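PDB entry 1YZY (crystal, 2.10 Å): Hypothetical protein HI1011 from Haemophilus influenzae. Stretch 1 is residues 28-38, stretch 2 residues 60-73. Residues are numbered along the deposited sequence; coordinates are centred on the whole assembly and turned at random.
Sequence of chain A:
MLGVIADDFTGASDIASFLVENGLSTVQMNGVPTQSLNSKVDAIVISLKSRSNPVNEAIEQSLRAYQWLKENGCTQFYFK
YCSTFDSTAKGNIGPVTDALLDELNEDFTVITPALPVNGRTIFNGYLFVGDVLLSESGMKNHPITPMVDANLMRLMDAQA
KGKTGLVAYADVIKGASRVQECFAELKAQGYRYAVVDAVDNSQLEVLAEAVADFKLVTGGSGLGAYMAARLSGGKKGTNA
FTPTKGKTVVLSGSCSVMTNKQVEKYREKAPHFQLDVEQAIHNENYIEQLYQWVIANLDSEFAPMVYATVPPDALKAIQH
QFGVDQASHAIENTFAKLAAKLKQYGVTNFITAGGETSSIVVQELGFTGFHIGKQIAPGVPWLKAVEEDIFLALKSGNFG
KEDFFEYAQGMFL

Stretch 1 28-38: QMNGVPTQSLN
Stretch 2 (60-73) EQSLRAYQWLKENG

A loop leaving the end of a β-strand packs along one side of a helix, with the indole of Trp68 as the apolar centre of the contact and Asn72, just past the helix, fastening the loop backbone; 446 Å² is buried over both sides. Residues 28-30 are extended strand, and Gly31 follows at phi/psi 92/161, where a CB would jam against the carbonyl O of the preceding residue. From Val32 (-70/122) and Pro33 (-68/146) the chain stays largely extended, apart from Thr34 (-99/-9), through Leu37 (-94/107). Residues 60-71 are helical, Asn72 (-99/29) is the first to leave helical angles, and Gly73 (92/-11) ends the stretch. Loop and helix advance in the same sense: Val32 CA lies 5.4 Å from Ala65 CA, and Leu37 CA 6.5 Å from Asn72 CA.

Val32 (chi1 t) sits against the helix backbone, its CG1 3.7 Å from Arg64 O and its CG2 3.7 Å from Ala65 N and 4.0 Å from Ala65 CB. Arg64 (m, t, p, chi4 -138°) bends at chi3, and Val32 CG2 lies over one face of its guanidinium. Water 1 closes the same corner, donating to Val32 O and accepting from Arg64 NH2, each at 3.0 Å.

Trp68 (chi1 t, chi2 85°) points its CB toward the loop and gives up 127 Å², the largest share of any residue. Pro33, with a C-gamma exo ring, lies over one indole face: its CG is 3.9 Å from the centroid of the six-membered ring, 13° off the normal, a CH-pi contact, and its CB is 3.6 Å from Trp68 CE2. Met29 (chi1 m, chi2 m) and Leu37 (chi1 t, chi2 p) approach the far end of the indole obliquely, with Met29 CG 4.2 Å and Leu37 CB 3.7 Å from Trp68 CH2. Gln35 O lies at the ring edge, near its plane, where Trp68 NE1 donates a weak hydrogen bond to it (3.4 Å, 142°).

The stronger direct polar link is Leu37 N to Asn72 OD1, 2.8 Å and 166°, nearly straight. Asn72 (chi1 m, chi2 -85°) turns its amide nitrogen back to the helix, where ND2 donates weakly to Trp68 O at 3.3 Å. Asn72 ND2 also donates to water 2 at 2.8 Å, and this water makes a weak 3.3 Å hydrogen bond with Ser36 OG. Although Ser36 CB points away overall, it still touches Asn72 OD1 at 3.7 Å.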

ATOM      1  N   GLN A  28       3.608  -8.413  -0.180  1.00 16.75           N
ATOM      2  CA  GLN A  28       3.085  -7.516  -1.196  1.00 19.15           C
ATOM      3  C   GLN A  28       3.978  -7.495  -2.439  1.00 22.04           C
ATOM      4  O   GLN A  28       5.087  -6.964  -2.408  1.00 19.80           O
ATOM      5  CB  GLN A  28       2.951  -6.093  -0.647  1.00 13.73           C
ATOM      6  CG  GLN A  28       2.410  -5.088  -1.670  1.00 15.06           C
ATOM      7  CD  GLN A  28       2.456  -3.657  -1.177  1.00 19.92           C
ATOM      8  OE1 GLN A  28       2.561  -3.405   0.028  1.00 27.42           O
ATOM      9  NE2 GLN A  28       2.382  -2.707  -2.107  1.00 18.18           N
ATOM     10  N   MET A  29       3.483  -8.077  -3.525  1.00 21.27           N
ATOM     11  CA  MET A  29       4.212  -8.106  -4.784  1.00 20.69           C
ATOM     12  C   MET A  29       3.821  -6.891  -5.616  1.00 23.17           C
ATOM     13  O   MET A  29       2.647  -6.542  -5.691  1.00 18.96           O
ATOM     14  CB  MET A  29       3.892  -9.388  -5.541  1.00 15.02           C
ATOM     15  CG  MET A  29       4.290 -10.648  -4.794  1.00 21.12           C
ATOM     16  SD  MET A  29       6.040 -10.664  -4.299  1.00 22.19           S
ATOM     17  CE  MET A  29       6.689 -11.988  -5.318  1.00 29.44           C
ATOM     18  N   ASN A  30       4.804  -6.208  -6.187  1.00 23.63           N
ATOM     19  CA  ASN A  30       4.522  -5.039  -7.020  1.00 23.61           C
ATOM     20  C   ASN A  30       4.504  -5.514  -8.472  1.00 22.39           C
ATOM     21  O   ASN A  30       5.552  -5.725  -9.074  1.00 19.77           O
ATOM     22  CB  ASN A  30       5.584  -3.958  -6.812  1.00 26.67           C
ATOM     23  CG  ASN A  30       5.711  -3.535  -5.352  1.00 33.02           C
ATOM     24  OD1 ASN A  30       4.716  -3.342  -4.659  1.00 37.19           O
ATOM     25  ND2 ASN A  30       6.946  -3.383  -4.883  1.00 34.99           N
ATOM     26  N   GLY A  31       3.305  -5.705  -9.013  1.00 23.99           N
ATOM     27  CA  GLY A  31       3.147  -6.190 -10.375  1.00 21.82           C
ATOM     28  C   GLY A  31       3.037  -7.701 -10.329  1.00 21.94           C
ATOM     29  O   GLY A  31       3.384  -8.302  -9.316  1.00 25.37           O
ATOM     30  N   VAL A  32       2.509  -8.325 -11.380  1.00 21.20           N
ATOM     31  CA  VAL A  32       2.388  -9.786 -11.398  1.00 23.57           C
ATOM     32  C   VAL A  32       3.780 -10.415 -11.511  1.00 22.02           C
ATOM     33  O   VAL A  32       4.519 -10.130 -12.455  1.00 25.13           O
ATOM     34  CB  VAL A  32       1.513 -10.287 -12.569  1.00 23.47           C
ATOM     35  CG1 VAL A  32       1.373 -11.810 -12.516  1.00  9.94           C
ATOM     36  CG2 VAL A  32       0.151  -9.633 -12.518  1.00 29.19           C
ATOM     37  N   PRO A  33       4.159 -11.261 -10.535  1.00 28.19           N
ATOM     38  CA  PRO A  33       5.460 -11.943 -10.494  1.00 27.60           C
ATOM     39  C   PRO A  33       5.657 -12.990 -11.585  1.00 28.84           C
ATOM     40  O   PRO A  33       4.699 -13.640 -12.006  1.00 26.51           O
ATOM     41  CB  PRO A  33       5.454 -12.595  -9.109  1.00 26.77           C
ATOM     42  CG  PRO A  33       4.526 -11.709  -8.316  1.00 25.59           C
ATOM     43  CD  PRO A  33       3.420 -11.486  -9.282  1.00 25.43           C
ATOM     44  N   THR A  34       6.896 -13.130 -12.053  1.00 32.60           N
ATOM     45  CA  THR A  34       7.226 -14.116 -13.085  1.00 33.73           C
ATOM     46  C   THR A  34       7.825 -15.391 -12.485  1.00 35.17           C
ATOM     47  O   THR A  34       7.991 -16.396 -13.179  1.00 34.34           O
ATOM     48  CB  THR A  34       8.173 -13.541 -14.171  1.00 35.78           C
ATOM     49  OG1 THR A  34       9.349 -12.988 -13.562  1.00 40.13           O
ATOM     50  CG2 THR A  34       7.460 -12.459 -14.975  1.00 39.49           C
ATOM     51  N   GLN A  35       8.125 -15.342 -11.188  1.00 36.25           N
ATOM     52  CA  GLN A  35       8.680 -16.480 -10.452  1.00 35.83           C
ATOM     53  C   GLN A  35       7.795 -16.797  -9.235  1.00 35.04           C
ATOM     54  O   GLN A  35       7.258 -15.894  -8.589  1.00 33.06           O
ATOM     55  CB  GLN A  35      10.113 -16.181  -9.972  1.00 41.23           C
ATOM     56  CG  GLN A  35      11.163 -16.018 -11.076  1.00 53.04           C
ATOM     57  CD  GLN A  35      11.442 -17.308 -11.842  1.00 60.91           C
ATOM     58  OE1 GLN A  35      11.539 -17.304 -13.072  1.00 61.71           O
ATOM     59  NE2 GLN A  35      11.601 -18.413 -11.115  1.00 64.21           N
ATOM     60  N   SER A  36       7.695 -18.081  -8.910  1.00 33.12           N
ATOM     61  CA  SER A  36       6.901 -18.554  -7.782  1.00 32.86           C
ATOM     62  C   SER A  36       7.369 -17.973  -6.447  1.00 31.27           C
ATOM     63  O   SER A  36       8.519 -17.542  -6.312  1.00 29.67           O
ATOM     64  CB  SER A  36       6.968 -20.081  -7.707  1.00 35.20           C
ATOM     65  OG  SER A  36       6.598 -20.685  -8.937  1.00 42.25           O
ATOM     66  N   LEU A  37       6.466 -17.958  -5.466  1.00 35.04           N
ATOM     67  CA  LEU A  37       6.772 -17.464  -4.129  1.00 40.05           C
ATOM     68  C   LEU A  37       7.180 -18.661  -3.283  1.00 45.16           C
ATOM     69  O   LEU A  37       6.345 -19.484  -2.911  1.00 51.28           O
ATOM     70  CB  LEU A  37       5.558 -16.779  -3.504  1.00 35.40           C
ATOM     71  CG  LEU A  37       5.836 -16.068  -2.180  1.00 28.40           C
ATOM     72  CD1 LEU A  37       6.881 -14.999  -2.391  1.00 33.07           C
ATOM     73  CD2 LEU A  37       4.567 -15.453  -1.640  1.00 34.09           C
ATOM     74  N   ASN A  38       8.475 -18.753  -2.997  1.00 48.68           N
ATOM     75  CA  ASN A  38       9.028 -19.859  -2.217  1.00 53.04           C
ATOM     76  C   ASN A  38       8.706 -19.718  -0.726  1.00 48.48           C
ATOM     77  O   ASN A  38       9.167 -20.509   0.097  1.00 53.89           O
ATOM     78  CB  ASN A  38      10.550 -19.935  -2.436  1.00 58.74           C
ATOM     79  CG  ASN A  38      11.130 -21.317  -2.131  1.00 66.48           C
ATOM     80  OD1 ASN A  38      10.557 -22.347  -2.511  1.00 69.57           O
ATOM     81  ND2 ASN A  38      12.295 -21.341  -1.480  1.00 62.28           N
ATOM     82  N   GLU A  60      -7.084  -8.018 -18.147  1.00 26.01           N
ATOM     83  CA  GLU A  60      -6.037  -9.007 -18.392  1.00 23.74           C
ATOM     84  C   GLU A  60      -5.049  -9.104 -17.237  1.00 18.19           C
ATOM     85  O   GLU A  60      -4.664 -10.194 -16.836  1.00 20.13           O
ATOM     86  CB  GLU A  60      -5.295  -8.705 -19.695  1.00 28.94           C
ATOM     87  CG  GLU A  60      -4.277  -9.781 -20.101  1.00 41.73           C
ATOM     88  CD  GLU A  60      -4.897 -11.170 -20.279  1.00 53.56           C
ATOM     89  OE1 GLU A  60      -6.109 -11.267 -20.592  1.00 59.78           O
ATOM     90  OE2 GLU A  60      -4.164 -12.173 -20.113  1.00 54.24           O
ATOM     91  N   GLN A  61      -4.633  -7.955 -16.724  1.00 15.29           N
ATOM     92  CA  GLN A  61      -3.695  -7.893 -15.608  1.00 19.98           C
ATOM     93  C   GLN A  61      -4.271  -8.529 -14.351  1.00 14.68           C
ATOM     94  O   GLN A  61      -3.582  -9.276 -13.645  1.00 17.13           O
ATOM     95  CB  GLN A  61      -3.319  -6.438 -15.346  1.00 16.58           C
ATOM     96  CG  GLN A  61      -2.637  -5.785 -16.549  1.00 23.31           C
ATOM     97  CD  GLN A  61      -2.549  -4.269 -16.459  1.00 32.62           C
ATOM     98  OE1 GLN A  61      -2.990  -3.653 -15.486  1.00 32.64           O
ATOM     99  NE2 GLN A  61      -1.966  -3.660 -17.485  1.00 37.26           N
ATOM    100  N   SER A  62      -5.532  -8.211 -14.072  1.00 18.52           N
ATOM    101  CA  SER A  62      -6.241  -8.737 -12.909  1.00 16.71           C
ATOM    102  C   SER A  62      -6.356 -10.250 -12.982  1.00 21.24           C
ATOM    103  O   SER A  62      -6.241 -10.944 -11.964  1.00 23.55           O
ATOM    104  CB  SER A  62      -7.631  -8.102 -12.803  1.00 15.00           C
ATOM    105  OG  SER A  62      -7.548  -6.717 -12.481  1.00 10.88           O
ATOM    106  N   LEU A  63      -6.603 -10.758 -14.185  1.00 18.78           N
ATOM    107  CA  LEU A  63      -6.715 -12.191 -14.405  1.00 19.41           C
ATOM    108  C   LEU A  63      -5.360 -12.880 -14.267  1.00 20.21           C
ATOM    109  O   LEU A  63      -5.284 -14.068 -13.938  1.00 25.66           O
ATOM    110  CB  LEU A  63      -7.309 -12.455 -15.784  1.00 19.87           C
ATOM    111  CG  LEU A  63      -8.804 -12.144 -15.897  1.00 23.70           C
ATOM    112  CD1 LEU A  63      -9.232 -12.070 -17.350  1.00 27.85           C
ATOM    113  CD2 LEU A  63      -9.594 -13.202 -15.144  1.00 26.80           C
ATOM    114  N   ARG A  64      -4.296 -12.142 -14.571  1.00 22.17           N
ATOM    115  CA  ARG A  64      -2.936 -12.659 -14.465  1.00 20.52           C
ATOM    116  C   ARG A  64      -2.536 -12.705 -13.003  1.00 17.18           C
ATOM    117  O   ARG A  64      -1.853 -13.640 -12.576  1.00 15.94           O
ATOM    118  CB  ARG A  64      -1.960 -11.783 -15.257  1.00 27.07           C
ATOM    119  CG  ARG A  64      -1.889 -12.116 -16.743  1.00 35.29           C
ATOM    120  CD  ARG A  64      -1.126 -11.054 -17.520  1.00 37.94           C
ATOM    121  NE  ARG A  64       0.180 -10.766 -16.930  1.00 52.51           N
ATOM    122  CZ  ARG A  64       0.693  -9.544 -16.786  1.00 54.45           C
ATOM    123  NH1 ARG A  64       0.016  -8.472 -17.188  1.00 49.12           N
ATOM    124  NH2 ARG A  64       1.890  -9.390 -16.230  1.00 46.88           N
ATOM    125  N   ALA A  65      -2.937 -11.678 -12.250  1.00 19.32           N
ATOM    126  CA  ALA A  65      -2.636 -11.603 -10.819  1.00 18.02           C
ATOM    127  C   ALA A  65      -3.311 -12.769 -10.116  1.00 18.43           C
ATOM    128  O   ALA A  65      -2.719 -13.415  -9.248  1.00 20.24           O
ATOM    129  CB  ALA A  65      -3.117 -10.284 -10.241  1.00 10.41           C
ATOM    130  N   TYR A  66      -4.553 -13.033 -10.514  1.00 22.02           N
ATOM    131  CA  TYR A  66      -5.352 -14.120  -9.960  1.00 15.77           C
ATOM    132  C   TYR A  66      -4.731 -15.478 -10.244  1.00 18.20           C
ATOM    133  O   TYR A  66      -4.716 -16.356  -9.380  1.00 18.81           O
ATOM    134  CB  TYR A  66      -6.773 -14.078 -10.545  1.00 21.45           C
ATOM    135  CG  TYR A  66      -7.496 -15.409 -10.479  1.00 20.51           C
ATOM    136  CD1 TYR A  66      -8.073 -15.856  -9.290  1.00 19.11           C
ATOM    137  CD2 TYR A  66      -7.533 -16.260 -11.587  1.00 19.34           C
ATOM    138  CE1 TYR A  66      -8.659 -17.123  -9.205  1.00 21.55           C
ATOM    139  CE2 TYR A  66      -8.112 -17.527 -11.509  1.00 25.65           C
ATOM    140  CZ  TYR A  66      -8.673 -17.949 -10.314  1.00 22.77           C
ATOM    141  OH  TYR A  66      -9.240 -19.200 -10.233  1.00 30.80           O
ATOM    142  N   GLN A  67      -4.299 -15.676 -11.484  1.00 22.69           N
ATOM    143  CA  GLN A  67      -3.711 -16.949 -11.890  1.00 26.39           C
ATOM    144  C   GLN A  67      -2.458 -17.234 -11.083  1.00 23.01           C
ATOM    145  O   GLN A  67      -2.221 -18.372 -10.671  1.00 19.32           O
ATOM    146  CB  GLN A  67      -3.417 -16.947 -13.391  1.00 31.99           C
ATOM    147  CG  GLN A  67      -2.999 -18.296 -13.938  1.00 42.05           C
ATOM    148  CD  GLN A  67      -4.054 -19.366 -13.751  1.00 43.22           C
ATOM    149  OE1 GLN A  67      -3.736 -20.525 -13.485  1.00 46.58           O
ATOM    150  NE2 GLN A  67      -5.318 -18.989 -13.914  1.00 45.34           N
ATOM    151  N   TRP A  68      -1.669 -16.192 -10.842  1.00 26.23           N
ATOM    152  CA  TRP A  68      -0.451 -16.338 -10.055  1.00 24.54           C
ATOM    153  C   TRP A  68      -0.819 -16.640  -8.600  1.00 22.99           C
ATOM    154  O   TRP A  68      -0.338 -17.614  -8.024  1.00 21.69           O
ATOM    155  CB  TRP A  68       0.408 -15.074 -10.131  1.00 28.53           C
ATOM    156  CG  TRP A  68       1.739 -15.262  -9.472  1.00 27.54           C
ATOM    157  CD1 TRP A  68       2.857 -15.794 -10.035  1.00 26.50           C
ATOM    158  CD2 TRP A  68       2.074 -14.972  -8.110  1.00 29.36           C
ATOM    159  NE1 TRP A  68       3.867 -15.863  -9.112  1.00 34.20           N
ATOM    160  CE2 TRP A  68       3.415 -15.366  -7.920  1.00 30.85           C
ATOM    161  CE3 TRP A  68       1.368 -14.424  -7.030  1.00 30.63           C
ATOM    162  CZ2 TRP A  68       4.071 -15.229  -6.691  1.00 28.69           C
ATOM    163  CZ3 TRP A  68       2.017 -14.289  -5.810  1.00 30.06           C
ATOM    164  CH2 TRP A  68       3.358 -14.690  -5.651  1.00 37.96           C
ATOM    165  N   LEU A  69      -1.637 -15.779  -8.000  1.00 21.09           N
ATOM    166  CA  LEU A  69      -2.080 -15.983  -6.622  1.00 20.51           C
ATOM    167  C   LEU A  69      -2.631 -17.405  -6.455  1.00 14.50           C
ATOM    168  O   LEU A  69      -2.363 -18.071  -5.454  1.00 19.50           O
ATOM    169  CB  LEU A  69      -3.140 -14.937  -6.239  1.00 17.80           C
ATOM    170  CG  LEU A  69      -2.629 -13.497  -6.077  1.00 20.06           C
ATOM    171  CD1 LEU A  69      -3.775 -12.523  -6.240  1.00 12.37           C
ATOM    172  CD2 LEU A  69      -1.922 -13.285  -4.738  1.00 12.26           C
ATOM    173  N   LYS A  70      -3.378 -17.869  -7.452  1.00 20.58           N
ATOM    174  CA  LYS A  70      -3.949 -19.211  -7.451  1.00 21.48           C
ATOM    175  C   LYS A  70      -2.840 -20.265  -7.477  1.00 25.55           C
ATOM    176  O   LYS A  70      -2.865 -21.225  -6.702  1.00 24.41           O
ATOM    177  CB  LYS A  70      -4.855 -19.403  -8.676  1.00 20.67           C
ATOM    178  CG  LYS A  70      -5.544 -20.760  -8.731  1.00 24.20           C
ATOM    179  CD  LYS A  70      -6.100 -21.052 -10.113  1.00 27.83           C
ATOM    180  CE  LYS A  70      -7.020 -22.269 -10.107  1.00 37.14           C
ATOM    181  NZ  LYS A  70      -6.375 -23.476  -9.534  1.00 42.95           N
ATOM    182  N   GLU A  71      -1.904 -20.112  -8.414  1.00 26.76           N
ATOM    183  CA  GLU A  71      -0.789 -21.045  -8.545  1.00 31.77           C
ATOM    184  C   GLU A  71       0.058 -21.072  -7.282  1.00 32.56           C
ATOM    185  O   GLU A  71       0.698 -22.083  -6.978  1.00 30.50           O
ATOM    186  CB  GLU A  71       0.100 -20.680  -9.739  1.00 35.15           C
ATOM    187  CG  GLU A  71      -0.516 -20.974 -11.109  1.00 43.97           C
ATOM    188  CD  GLU A  71       0.378 -20.563 -12.278  1.00 49.66           C
ATOM    189  OE1 GLU A  71       0.372 -21.273 -13.306  1.00 55.80           O
ATOM    190  OE2 GLU A  71       1.072 -19.527 -12.179  1.00 52.09           O
ATOM    191  N   ASN A  72       0.047 -19.972  -6.540  1.00 26.98           N
ATOM    192  CA  ASN A  72       0.831 -19.890  -5.321  1.00 24.58           C
ATOM    193  C   ASN A  72       0.106 -20.134  -3.996  1.00 25.91           C
ATOM    194  O   ASN A  72       0.509 -19.616  -2.952  1.00 25.34           O
ATOM    195  CB  ASN A  72       1.659 -18.603  -5.308  1.00 24.53           C
ATOM    196  CG  ASN A  72       2.925 -18.733  -6.153  1.00 28.82           C
ATOM    197  OD1 ASN A  72       3.949 -19.230  -5.680  1.00 26.75           O
ATOM    198  ND2 ASN A  72       2.841 -18.347  -7.424  1.00 19.68           N
ATOM    199  N   GLY A  73      -0.944 -20.952  -4.043  1.00 24.99           N
ATOM    200  CA  GLY A  73      -1.681 -21.313  -2.841  1.00 24.75           C
ATOM    201  C   GLY A  73      -2.865 -20.489  -2.431  1.00 27.53           C
ATOM    202  O   GLY A  73      -3.581 -20.966  -1.552  1.00 34.66           O
TER
HETATM  203  O   HOH W   1       3.893 -11.341 -15.139  1.00 43.62           O
HETATM  204  O   HOH W   2       3.773 -19.232  -9.920  1.00 26.84           O